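Local coordinates for protein catalase (Bacillus pumilus, PDB 4QOP) that probably breaks down hydrogen peroxide to water and oxygen as a haem catalase, and here also holds a benzene-1,4-diol, at residues 110-115 with 192-197; 131-136 with 178-183. All coordinates share one frame; numbering follows the deposited sequence.

Interaction 1: 110-115 with 192-197; sequences DPRGFA and AEMRGS. With HQE (benzene-1,4-diol), chain G; HEM (protoporphyrin IX containing Fe), chain E.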
ATOM      1  N   ASP A 110       1.969  30.680 -10.119  1.00 24.98           N
ATOM      2  CA  ASP A 110       1.624  29.871  -8.950  1.00 26.52           C
ATOM      3  C   ASP A 110       2.196  30.597  -7.758  1.00 24.56           C
ATOM      4  O   ASP A 110       3.254  31.183  -7.847  1.00 25.65           O
ATOM      5  CB  ASP A 110       2.242  28.436  -9.039  1.00 26.01           C
ATOM      6  CG  ASP A 110       1.190  27.286  -9.173  1.00 26.87           C
ATOM      7  OD1 ASP A 110      -0.046  27.493  -9.057  1.00 27.85           O
ATOM      8  OD2 ASP A 110       1.614  26.119  -9.427  1.00 25.98           O
ATOM      9  N   PRO A 111       1.564  30.454  -6.602  1.00 25.94           N
ATOM     10  CA  PRO A 111       2.345  30.639  -5.351  1.00 24.91           C
ATOM     11  C   PRO A 111       3.516  29.699  -5.304  1.00 23.55           C
ATOM     12  O   PRO A 111       3.502  28.648  -5.958  1.00 21.61           O
ATOM     13  CB  PRO A 111       1.346  30.280  -4.218  1.00 23.82           C
ATOM     14  CG  PRO A 111       0.021  30.233  -4.869  1.00 24.20           C
ATOM     15  CD  PRO A 111       0.247  29.866  -6.320  1.00 25.89           C
ATOM     16  N   ARG A 112       4.518  30.067  -4.512  1.00 23.73           N
ATOM     17  CA  ARG A 112       5.636  29.185  -4.258  1.00 24.11           C
ATOM     18  C   ARG A 112       5.632  28.749  -2.804  1.00 24.09           C
ATOM     19  O   ARG A 112       5.454  29.572  -1.899  1.00 24.22           O
ATOM     20  CB  ARG A 112       6.954  29.901  -4.590  1.00 24.58           C
ATOM     21  CG  ARG A 112       7.523  29.545  -5.981  1.00 25.76           C
ATOM     22  CD  ARG A 112       6.564  29.881  -7.106  1.00 26.22           C
ATOM     23  NE  ARG A 112       7.130  29.599  -8.425  1.00 25.96           N
ATOM     24  CZ  ARG A 112       6.464  29.760  -9.572  1.00 27.55           C
ATOM     25  NH1 ARG A 112       5.208  30.199  -9.569  1.00 27.21           N
ATOM     26  NH2 ARG A 112       7.053  29.463 -10.718  1.00 27.65           N
ATOM     27  N   GLY A 113       5.781  27.455  -2.585  1.00 21.55           N
ATOM     28  CA  GLY A 113       5.991  26.932  -1.235  1.00 21.02           C
ATOM     29  C   GLY A 113       7.347  27.243  -0.641  1.00 20.92           C
ATOM     30  O   GLY A 113       8.329  27.344  -1.375  1.00 21.20           O
ATOM     31  N   PHE A 114       7.369  27.430   0.673  1.00 21.74           N
ATOM     32  CA  PHE A 114       8.522  27.888   1.444  1.00 22.08           C
ATOM     33  C   PHE A 114       8.339  27.160   2.754  1.00 22.59           C
ATOM     34  O   PHE A 114       7.872  27.742   3.715  1.00 23.00           O
ATOM     35  CB  PHE A 114       8.453  29.423   1.623  1.00 22.44           C
ATOM     36  CG  PHE A 114       9.781  30.092   1.974  1.00 23.49           C
ATOM     37  CD1 PHE A 114      10.578  29.625   3.021  1.00 24.07           C
ATOM     38  CD2 PHE A 114      10.245  31.204   1.249  1.00 23.68           C
ATOM     39  CE1 PHE A 114      11.790  30.242   3.336  1.00 23.83           C
ATOM     40  CE2 PHE A 114      11.447  31.808   1.548  1.00 23.83           C
ATOM     41  CZ  PHE A 114      12.223  31.360   2.600  1.00 23.23           C
ATOM     42  N   ALA A 115       8.739  25.887   2.792  1.00 22.13           N
ATOM     43  CA  ALA A 115       8.548  25.036   3.971  1.00 21.76           C
ATOM     44  C   ALA A 115       9.862  24.898   4.726  1.00 20.55           C
ATOM     45  O   ALA A 115      10.820  24.411   4.178  1.00 22.33           O
ATOM     46  CB  ALA A 115       8.012  23.687   3.535  1.00 20.92           C
ATOM     47  N   ALA A 192      15.519  31.669  -4.720  1.00 25.96           N
ATOM     48  CA  ALA A 192      16.372  32.517  -3.856  1.00 28.26           C
ATOM     49  C   ALA A 192      15.887  33.957  -3.834  1.00 28.37           C
ATOM     50  O   ALA A 192      15.908  34.610  -2.805  1.00 28.35           O
ATOM     51  CB  ALA A 192      17.813  32.487  -4.326  1.00 29.43           C
ATOM     52  N   GLU A 193      15.430  34.458  -4.972  1.00 28.36           N
ATOM     53  CA  GLU A 193      15.061  35.885  -5.058  1.00 28.82           C
ATOM     54  C   GLU A 193      13.545  36.048  -4.862  1.00 26.55           C
ATOM     55  O   GLU A 193      12.835  36.545  -5.733  1.00 26.27           O
ATOM     56  CB  GLU A 193      15.525  36.468  -6.391  1.00 27.87           C
ATOM     57  CG  GLU A 193      17.047  36.419  -6.599  1.00 28.40           C
ATOM     58  CD  GLU A 193      17.461  36.942  -7.970  1.00 27.78           C
ATOM     59  OE1 GLU A 193      17.933  36.127  -8.785  1.00 29.38           O
ATOM     60  OE2 GLU A 193      17.372  38.148  -8.217  1.00 30.31           O
ATOM     61  N   MET A 194      13.095  35.678  -3.666  1.00 27.31           N
ATOM     62  CA  MET A 194      11.709  35.346  -3.427  1.00 26.97           C
ATOM     63  C   MET A 194      11.375  35.592  -1.965  1.00 27.43           C
ATOM     64  O   MET A 194      12.183  35.329  -1.067  1.00 28.22           O
ATOM     65  CB  MET A 194      11.480  33.877  -3.806  1.00 27.13           C
ATOM     66  CG  MET A 194      10.056  33.379  -3.716  1.00 26.75           C
ATOM     67  SD  MET A 194       9.879  31.609  -4.099  1.00 25.07           S
ATOM     68  CE  MET A 194      10.462  30.830  -2.589  1.00 25.60           C
ATOM     69  N   ARG A 195      10.187  36.140  -1.740  1.00 26.79           N
ATOM     70  CA  ARG A 195       9.631  36.370  -0.402  1.00 27.15           C
ATOM     71  C   ARG A 195       9.295  35.034   0.293  1.00 26.30           C
ATOM     72  O   ARG A 195       9.119  34.021  -0.364  1.00 25.92           O
ATOM     73  CB  ARG A 195       8.353  37.202  -0.610  1.00 27.94           C
ATOM     74  CG  ARG A 195       7.744  37.920   0.556  1.00 27.34           C
ATOM     75  CD  ARG A 195       6.372  38.422   0.151  1.00 29.11           C
ATOM     76  NE  ARG A 195       6.404  39.324  -1.017  1.00 30.59           N
ATOM     77  CZ  ARG A 195       6.349  40.661  -0.988  1.00 34.74           C
ATOM     78  NH1 ARG A 195       6.239  41.329   0.166  1.00 36.32           N
ATOM     79  NH2 ARG A 195       6.393  41.353  -2.124  1.00 32.36           N
ATOM     80  N   GLY A 196       9.229  35.028   1.619  1.00 25.89           N
ATOM     81  CA  GLY A 196       8.513  33.943   2.353  1.00 25.67           C
ATOM     82  C   GLY A 196       7.546  34.516   3.367  1.00 24.67           C
ATOM     83  O   GLY A 196       7.769  35.614   3.891  1.00 23.62           O
ATOM     84  N   SER A 197       6.500  33.768   3.678  1.00 25.25           N
ATOM     85  CA  SER A 197       5.463  34.183   4.610  1.00 25.96           C
ATOM     86  C   SER A 197       4.909  32.935   5.373  1.00 26.60           C
ATOM     87  O   SER A 197       4.647  31.934   4.776  1.00 24.75           O
ATOM     88  CB  SER A 197       4.343  34.854   3.858  1.00 26.51           C
ATOM     89  OG  SER A 197       4.784  35.838   2.901  1.00 26.06           O
TER
HETATM   90  C1  HQE G 503      -2.491  29.902 -11.741  1.00 49.84           C
HETATM   91  C2  HQE G 503      -1.951  29.191 -10.677  1.00 46.72           C
HETATM   92  C3  HQE G 503      -2.533  29.254  -9.439  1.00 47.80           C
HETATM   93  O3  HQE G 503      -2.011  28.586  -8.374  1.00 54.38           O
HETATM   94  C4  HQE G 503      -3.677  30.012  -9.256  1.00 50.46           C
HETATM   95  C5  HQE G 503      -4.237  30.713 -10.314  1.00 51.73           C
HETATM   96  C6  HQE G 503      -3.633  30.656 -11.563  1.00 52.11           C
HETATM   97  O6  HQE G 503      -4.174  31.345 -12.600  1.00 57.69           O
HETATM   98  CHA HEM E 501       1.768  20.768   0.815  0.50 18.43           C
HETATM   99  CHB HEM E 501      -2.921  20.614   2.125  0.50 19.18           C
HETATM  100  CHC HEM E 501      -2.921  25.499   2.633  0.50 18.73           C
HETATM  101  CHD HEM E 501       1.922  25.486   1.866  0.50 18.85           C
HETATM  102  C1A HEM E 501       0.492  20.334   1.104  0.50 18.61           C
HETATM  103  C2A HEM E 501       0.125  18.951   1.056  0.50 17.28           C
HETATM  104  C3A HEM E 501      -1.184  18.902   1.436  0.50 17.95           C
HETATM  105  C4A HEM E 501      -1.641  20.240   1.726  0.50 18.74           C
HETATM  106  CMA HEM E 501      -2.017  17.646   1.540  0.50 17.57           C
HETATM  107  CAA HEM E 501       1.027  17.782   0.680  0.50 16.64           C
HETATM  108  CBA HEM E 501       1.918  17.409   1.899  0.50 16.09           C
HETATM  109  CGA HEM E 501       2.809  16.189   1.754  0.50 15.73           C
HETATM  110  O1A HEM E 501       3.895  16.132   2.407  0.50 15.14           O
HETATM  111  O2A HEM E 501       2.471  15.211   1.014  0.50 14.76           O
HETATM  112  C1B HEM E 501      -3.302  21.960   2.366  0.50 19.73           C
HETATM  113  C2B HEM E 501      -4.625  22.349   2.761  0.50 19.33           C
HETATM  114  C3B HEM E 501      -4.648  23.706   2.871  0.50 19.18           C
HETATM  115  C4B HEM E 501      -3.278  24.161   2.583  0.50 19.17           C
HETATM  116  CMB HEM E 501      -5.814  21.456   2.972  0.50 19.16           C
HETATM  117  CAB HEM E 501      -5.755  24.562   3.336  0.50 19.23           C
HETATM  118  CBB HEM E 501      -6.799  23.993   3.921  0.50 19.42           C
HETATM  119  C1C HEM E 501      -1.596  25.894   2.476  0.50 19.54           C
HETATM  120  C2C HEM E 501      -1.091  27.125   2.881  0.50 19.64           C
HETATM  121  C3C HEM E 501       0.271  27.128   2.644  0.50 19.46           C
HETATM  122  C4C HEM E 501       0.630  25.860   2.153  0.50 19.51           C
HETATM  123  CMC HEM E 501      -1.927  28.225   3.452  0.50 19.61           C
HETATM  124  CAC HEM E 501       1.214  28.167   2.985  0.50 19.76           C
HETATM  125  CBC HEM E 501       0.790  29.081   3.843  0.50 19.93           C
HETATM  126  C1D HEM E 501       2.230  24.173   1.522  0.50 18.97           C
HETATM  127  C2D HEM E 501       3.605  23.783   1.154  0.50 18.68           C
HETATM  128  C3D HEM E 501       3.560  22.467   0.868  0.50 17.99           C
HETATM  129  C4D HEM E 501       2.156  22.075   1.046  0.50 19.00           C
HETATM  130  CMD HEM E 501       4.829  24.666   1.139  0.50 18.34           C
HETATM  131  CAD HEM E 501       4.730  21.614   0.438  0.50 17.18           C
HETATM  132  CBD HEM E 501       5.561  21.164   1.645  0.50 16.19           C
HETATM  133  CGD HEM E 501       6.694  20.315   1.094  0.50 16.31           C
HETATM  134  O1D HEM E 501       6.692  19.041   1.185  0.50 15.87           O
HETATM  135  O2D HEM E 501       7.620  20.900   0.494  0.50 15.18           O
HETATM  136  NA  HEM E 501      -0.592  21.106   1.535  0.50 18.81           N
HETATM  137  NB  HEM E 501      -2.542  23.069   2.280  0.50 19.51           N
HETATM  138  NC  HEM E 501      -0.539  25.132   2.100  0.50 19.32           N
HETATM  139  ND  HEM E 501       1.386  23.129   1.455  0.50 18.90           N
HETATM  140 FE   HEM E 501      -0.479  23.084   1.803  0.50 20.97          FE

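Interaction 2: 131-136 with 178-183; sequences NLPIFF and LTWLFS. With HQE (benzene-1,4-diol), chain G.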
ATOM      1  N   ASN A 131       5.465  31.916  -0.572  1.00 25.16           N
ATOM      2  CA  ASN A 131       5.994  33.279  -0.810  1.00 26.18           C
ATOM      3  C   ASN A 131       4.974  34.370  -0.520  1.00 26.08           C
ATOM      4  O   ASN A 131       5.237  35.285   0.291  1.00 25.47           O
ATOM      5  CB  ASN A 131       6.661  33.406  -2.215  1.00 26.47           C
ATOM      6  CG  ASN A 131       5.689  33.247  -3.351  1.00 26.02           C
ATOM      7  OD1 ASN A 131       4.684  32.543  -3.225  1.00 23.64           O
ATOM      8  ND2 ASN A 131       5.957  33.927  -4.452  1.00 25.07           N
ATOM      9  N   LEU A 132       3.768  34.239  -1.087  1.00 26.30           N
ATOM     10  CA  LEU A 132       2.700  35.246  -0.927  1.00 25.80           C
ATOM     11  C   LEU A 132       2.019  35.181   0.459  1.00 25.60           C
ATOM     12  O   LEU A 132       1.870  34.110   1.033  1.00 25.57           O
ATOM     13  CB  LEU A 132       1.631  35.087  -2.024  1.00 25.95           C
ATOM     14  CG  LEU A 132       2.102  35.058  -3.487  1.00 26.69           C
ATOM     15  CD1 LEU A 132       0.901  34.844  -4.394  1.00 27.78           C
ATOM     16  CD2 LEU A 132       2.811  36.336  -3.865  1.00 28.71           C
ATOM     17  N   PRO A 133       1.643  36.343   1.026  1.00 24.25           N
ATOM     18  CA  PRO A 133       1.375  36.399   2.479  1.00 24.72           C
ATOM     19  C   PRO A 133      -0.094  36.123   2.886  1.00 24.39           C
ATOM     20  O   PRO A 133      -0.391  36.049   4.103  1.00 21.86           O
ATOM     21  CB  PRO A 133       1.785  37.856   2.847  1.00 23.84           C
ATOM     22  CG  PRO A 133       1.456  38.592   1.632  1.00 23.59           C
ATOM     23  CD  PRO A 133       1.806  37.692   0.467  1.00 24.64           C
ATOM     24  N   ILE A 134      -0.949  35.858   1.899  1.00 24.53           N
ATOM     25  CA  ILE A 134      -2.378  35.555   2.132  1.00 26.60           C
ATOM     26  C   ILE A 134      -2.811  34.335   1.343  1.00 26.86           C
ATOM     27  O   ILE A 134      -2.004  33.727   0.635  1.00 25.93           O
ATOM     28  CB  ILE A 134      -3.228  36.745   1.735  1.00 29.63           C
ATOM     29  CG1 ILE A 134      -2.827  37.210   0.307  1.00 30.73           C
ATOM     30  CG2 ILE A 134      -2.986  37.906   2.687  1.00 30.06           C
ATOM     31  CD1 ILE A 134      -3.861  38.076  -0.346  1.00 32.84           C
ATOM     32  N   PHE A 135      -4.073  33.959   1.425  1.00 27.86           N
ATOM     33  CA  PHE A 135      -4.542  32.800   0.633  1.00 27.49           C
ATOM     34  C   PHE A 135      -5.904  33.070  -0.025  1.00 27.40           C
ATOM     35  O   PHE A 135      -6.528  34.080   0.246  1.00 23.24           O
ATOM     36  CB  PHE A 135      -4.634  31.548   1.495  1.00 29.02           C
ATOM     37  CG  PHE A 135      -4.397  30.245   0.731  1.00 27.71           C
ATOM     38  CD1 PHE A 135      -3.185  30.004   0.141  1.00 26.18           C
ATOM     39  CD2 PHE A 135      -5.361  29.261   0.689  1.00 27.08           C
ATOM     40  CE1 PHE A 135      -2.942  28.824  -0.537  1.00 27.51           C
ATOM     41  CE2 PHE A 135      -5.129  28.055   0.048  1.00 27.22           C
ATOM     42  CZ  PHE A 135      -3.926  27.845  -0.579  1.00 28.98           C
ATOM     43  N   PHE A 136      -6.256  32.197  -0.971  1.00 26.31           N
ATOM     44  CA  PHE A 136      -7.474  32.309  -1.780  1.00 26.58           C
ATOM     45  C   PHE A 136      -8.752  32.192  -0.923  1.00 25.91           C
ATOM     46  O   PHE A 136      -9.799  32.695  -1.310  1.00 27.75           O
ATOM     47  CB  PHE A 136      -7.562  31.176  -2.826  1.00 27.14           C
ATOM     48  CG  PHE A 136      -6.385  31.069  -3.755  1.00 27.44           C
ATOM     49  CD1 PHE A 136      -6.328  31.803  -4.929  1.00 30.38           C
ATOM     50  CD2 PHE A 136      -5.338  30.224  -3.460  1.00 30.33           C
ATOM     51  CE1 PHE A 136      -5.249  31.670  -5.788  1.00 30.24           C
ATOM     52  CE2 PHE A 136      -4.241  30.082  -4.310  1.00 29.77           C
ATOM     53  CZ  PHE A 136      -4.210  30.793  -5.487  1.00 30.05           C
ATOM     54  N   LEU A 178      -5.771  37.086  -5.542  1.00 25.53           N
ATOM     55  CA  LEU A 178      -5.624  37.186  -7.018  1.00 26.08           C
ATOM     56  C   LEU A 178      -4.947  38.472  -7.465  1.00 26.11           C
ATOM     57  O   LEU A 178      -4.231  38.515  -8.453  1.00 31.74           O
ATOM     58  CB  LEU A 178      -6.985  37.003  -7.694  1.00 25.44           C
ATOM     59  CG  LEU A 178      -7.657  35.655  -7.375  1.00 25.39           C
ATOM     60  CD1 LEU A 178      -9.113  35.613  -7.834  1.00 26.11           C
ATOM     61  CD2 LEU A 178      -6.905  34.488  -8.019  1.00 26.24           C
ATOM     62  N   THR A 179      -5.130  39.510  -6.676  1.00 27.57           N
ATOM     63  CA  THR A 179      -4.467  40.777  -6.874  1.00 27.99           C
ATOM     64  C   THR A 179      -2.921  40.717  -6.630  1.00 27.63           C
ATOM     65  O   THR A 179      -2.176  41.524  -7.191  1.00 27.68           O
ATOM     66  CB  THR A 179      -5.198  41.826  -5.997  1.00 27.34           C
ATOM     67  OG1 THR A 179      -6.586  41.813  -6.364  1.00 27.53           O
ATOM     68  CG2 THR A 179      -4.625  43.216  -6.224  1.00 28.56           C
ATOM     69  N   TRP A 180      -2.466  39.791  -5.780  1.00 25.16           N
ATOM     70  CA  TRP A 180      -1.047  39.525  -5.652  1.00 25.19           C
ATOM     71  C   TRP A 180      -0.569  38.565  -6.755  1.00 25.17           C
ATOM     72  O   TRP A 180       0.443  38.809  -7.402  1.00 24.52           O
ATOM     73  CB  TRP A 180      -0.702  38.899  -4.302  1.00 25.94           C
ATOM     74  CG  TRP A 180      -0.753  39.765  -3.105  1.00 26.75           C
ATOM     75  CD1 TRP A 180      -1.855  40.210  -2.488  1.00 26.99           C
ATOM     76  CD2 TRP A 180       0.365  40.203  -2.317  1.00 28.11           C
ATOM     77  NE1 TRP A 180      -1.512  40.933  -1.372  1.00 29.10           N
ATOM     78  CE2 TRP A 180      -0.152  40.959  -1.257  1.00 27.58           C
ATOM     79  CE3 TRP A 180       1.759  40.074  -2.448  1.00 26.88           C
ATOM     80  CZ2 TRP A 180       0.657  41.591  -0.319  1.00 28.46           C
ATOM     81  CZ3 TRP A 180       2.559  40.671  -1.515  1.00 27.36           C
ATOM     82  CH2 TRP A 180       2.008  41.441  -0.460  1.00 27.86           C
ATOM     83  N   LEU A 181      -1.326  37.498  -6.967  1.00 23.97           N
ATOM     84  CA  LEU A 181      -0.896  36.398  -7.812  1.00 26.49           C
ATOM     85  C   LEU A 181      -0.753  36.831  -9.264  1.00 28.11           C
ATOM     86  O   LEU A 181       0.077  36.259  -9.999  1.00 27.65           O
ATOM     87  CB  LEU A 181      -1.881  35.209  -7.700  1.00 25.56           C
ATOM     88  CG  LEU A 181      -1.574  33.976  -8.539  1.00 26.60           C
ATOM     89  CD1 LEU A 181      -0.280  33.324  -8.100  1.00 26.64           C
ATOM     90  CD2 LEU A 181      -2.709  32.988  -8.428  1.00 28.22           C
ATOM     91  N   PHE A 182      -1.583  37.789  -9.706  1.00 28.70           N
ATOM     92  CA  PHE A 182      -1.518  38.242 -11.115  1.00 28.36           C
ATOM     93  C   PHE A 182      -0.688  39.478 -11.317  1.00 27.98           C
ATOM     94  O   PHE A 182      -0.618  39.993 -12.442  1.00 30.72           O
ATOM     95  CB  PHE A 182      -2.928  38.373 -11.730  1.00 29.08           C
ATOM     96  CG  PHE A 182      -3.503  37.051 -12.169  1.00 29.14           C
ATOM     97  CD1 PHE A 182      -4.214  36.274 -11.286  1.00 30.83           C
ATOM     98  CD2 PHE A 182      -3.311  36.598 -13.452  1.00 31.27           C
ATOM     99  CE1 PHE A 182      -4.738  35.056 -11.679  1.00 31.70           C
ATOM    100  CE2 PHE A 182      -3.811  35.384 -13.864  1.00 32.49           C
ATOM    101  CZ  PHE A 182      -4.548  34.610 -12.978  1.00 31.17           C
ATOM    102  N   SER A 183      -0.033  39.972 -10.259  1.00 27.79           N
ATOM    103  CA  SER A 183       1.164  40.804 -10.434  1.00 27.79           C
ATOM    104  C   SER A 183       2.247  39.913 -10.992  1.00 27.53           C
ATOM    105  O   SER A 183       2.060  38.708 -11.123  1.00 27.24           O
ATOM    106  CB  SER A 183       1.586  41.456  -9.106  1.00 29.21           C
ATOM    107  OG  SER A 183       2.296  40.580  -8.259  1.00 28.36           O
TER
HETATM  108  C1  HQE G 503      -2.491  29.902 -11.741  1.00 49.84           C
HETATM  109  C2  HQE G 503      -1.951  29.191 -10.677  1.00 46.72           C
HETATM  110  C3  HQE G 503      -2.533  29.254  -9.439  1.00 47.80           C
HETATM  111  O3  HQE G 503      -2.011  28.586  -8.374  1.00 54.38           O
HETATM  112  C4  HQE G 503      -3.677  30.012  -9.256  1.00 50.46           C
HETATM  113  C5  HQE G 503      -4.237  30.713 -10.314  1.00 51.73           C
HETATM  114  C6  HQE G 503      -3.633  30.656 -11.563  1.00 52.11           C
HETATM  115  O6  HQE G 503      -4.174  31.345 -12.600  1.00 57.69           O

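Interaction 1: 110-115 with 192-197
Arg112 NH1 is bound to two main-chain carbonyls, while the first carbons of the same side chain lie against Met194. Arg112 NH1 meets Asp110 O at 2.8 Å, with the oxygen in the plane of the guanidinium group. Leu108 O is the second acceptor. Nearer the backbone, Arg112 CB touches Met194 SD at 3.4 Å, and the two side chains cross at about a right angle. Met194 starts extended, with CG opposite its backbone N (chi1 -176°). It then bends at the thioether, and Met194 CE comes 3.9 Å from Phe114 CD2. The Phe114 ring also packs close to the main chain of 192-197. Phe114 CD2 is 3.4 Å from Gly196 CA, an approach permitted by the lack of a side chain on the glycine. Arg195 O lies at the ring edge, near its plane, and is buried without a polar partner. Phe114 belongs to strand 113-120 of the antiparallel beta-barrel at the core of the catalase fold. Trp218 stacks on its ring, and Trp259 meets it edge-to-face. One residue earlier, Gly113 CA lies 3.5 Å from the haem methyl CMD; a CB on this residue would run into that methyl. At the start of the segment, Asp110 OD2 accepts from Val98 N and Ile99 N. Asp110 OD1 faces the diol hydroxyl O3, but at 2.3 Å the modelled distance is doubtfully short.

Interaction 2: 131-136 with 178-183
Trp180 sets its CG opposite the carbonyl carbon (chi1 -73°), which brings the indole up against Pro133 and Ile134. Ile134 places CG1 between its own N and carbonyl carbon (chi1 50°), and from there Ile134 CD1 reaches Trp180 CD1 at 3.6 Å. Pro133 lies over the same indole face as Ile134. Pro133 CD is 3.7 Å from the centroid of the six-membered ring of Trp180, only 12° off the normal, a CH-pi contact. Pro133 CG sits nearby, 3.6 Å from Trp180 CH2. Leu132 slides past the indole with CD2, and its CD1 meets Leu181 CD1. Lys428 of helix 423-431 makes a cation-pi contact with the indole. An alanine in place of Trp180 would probably leave Pro133 and Ile134 without the flat surface they rest on, and Lys428 without its cation-pi partner. The contact joins the loop that leaves barrel strand 123-130 to the end of helix 175-181. There Trp180 O accepts twice: from Ser183 N, and from Ser183 OG at 2.7 Å in the carbonyl plane. At the other end of the contact, the edge of the Phe136 ring meets two leucine methyls. Phe136 CE1 is 4.0 Å from Leu178 CD2 and 3.9 Å from Leu181 CD2, both near the ring plane. The benzene-1,4-diol lies beside this apolar cluster. Leu181 CD2 comes 3.2 Å from the diol C4, a tight approach, and Phe136 CZ is 3.9 Å from the same atom. Phe182 CZ approaches the diol at its hydroxyl O6.

In the fold
Interaction 2 is nested in the chain between the two segments of interaction 1, and their centres are 11 Å apart. Asn131 joins them. Asn131 N probably bonds to Arg112 O at 2.7 Å, and Asn131 O probably bonds to Ser197 OG, also at 2.7 Å. The Asn131 side chain adds a bond from Arg112 N to OD1. Both contacts border the benzene-1,4-diol: 110-115 offers a carboxylate, and 131-136 with 178-183 offers apolar groups. Both also reach the haem: Gly113 touches it in interaction 1 and Phe135 in interaction 2. The side chain of Phe136 is about 8 Å from the haem. The diol therefore probably sits in a passage leading toward the haem, as in the main channel of related catalases.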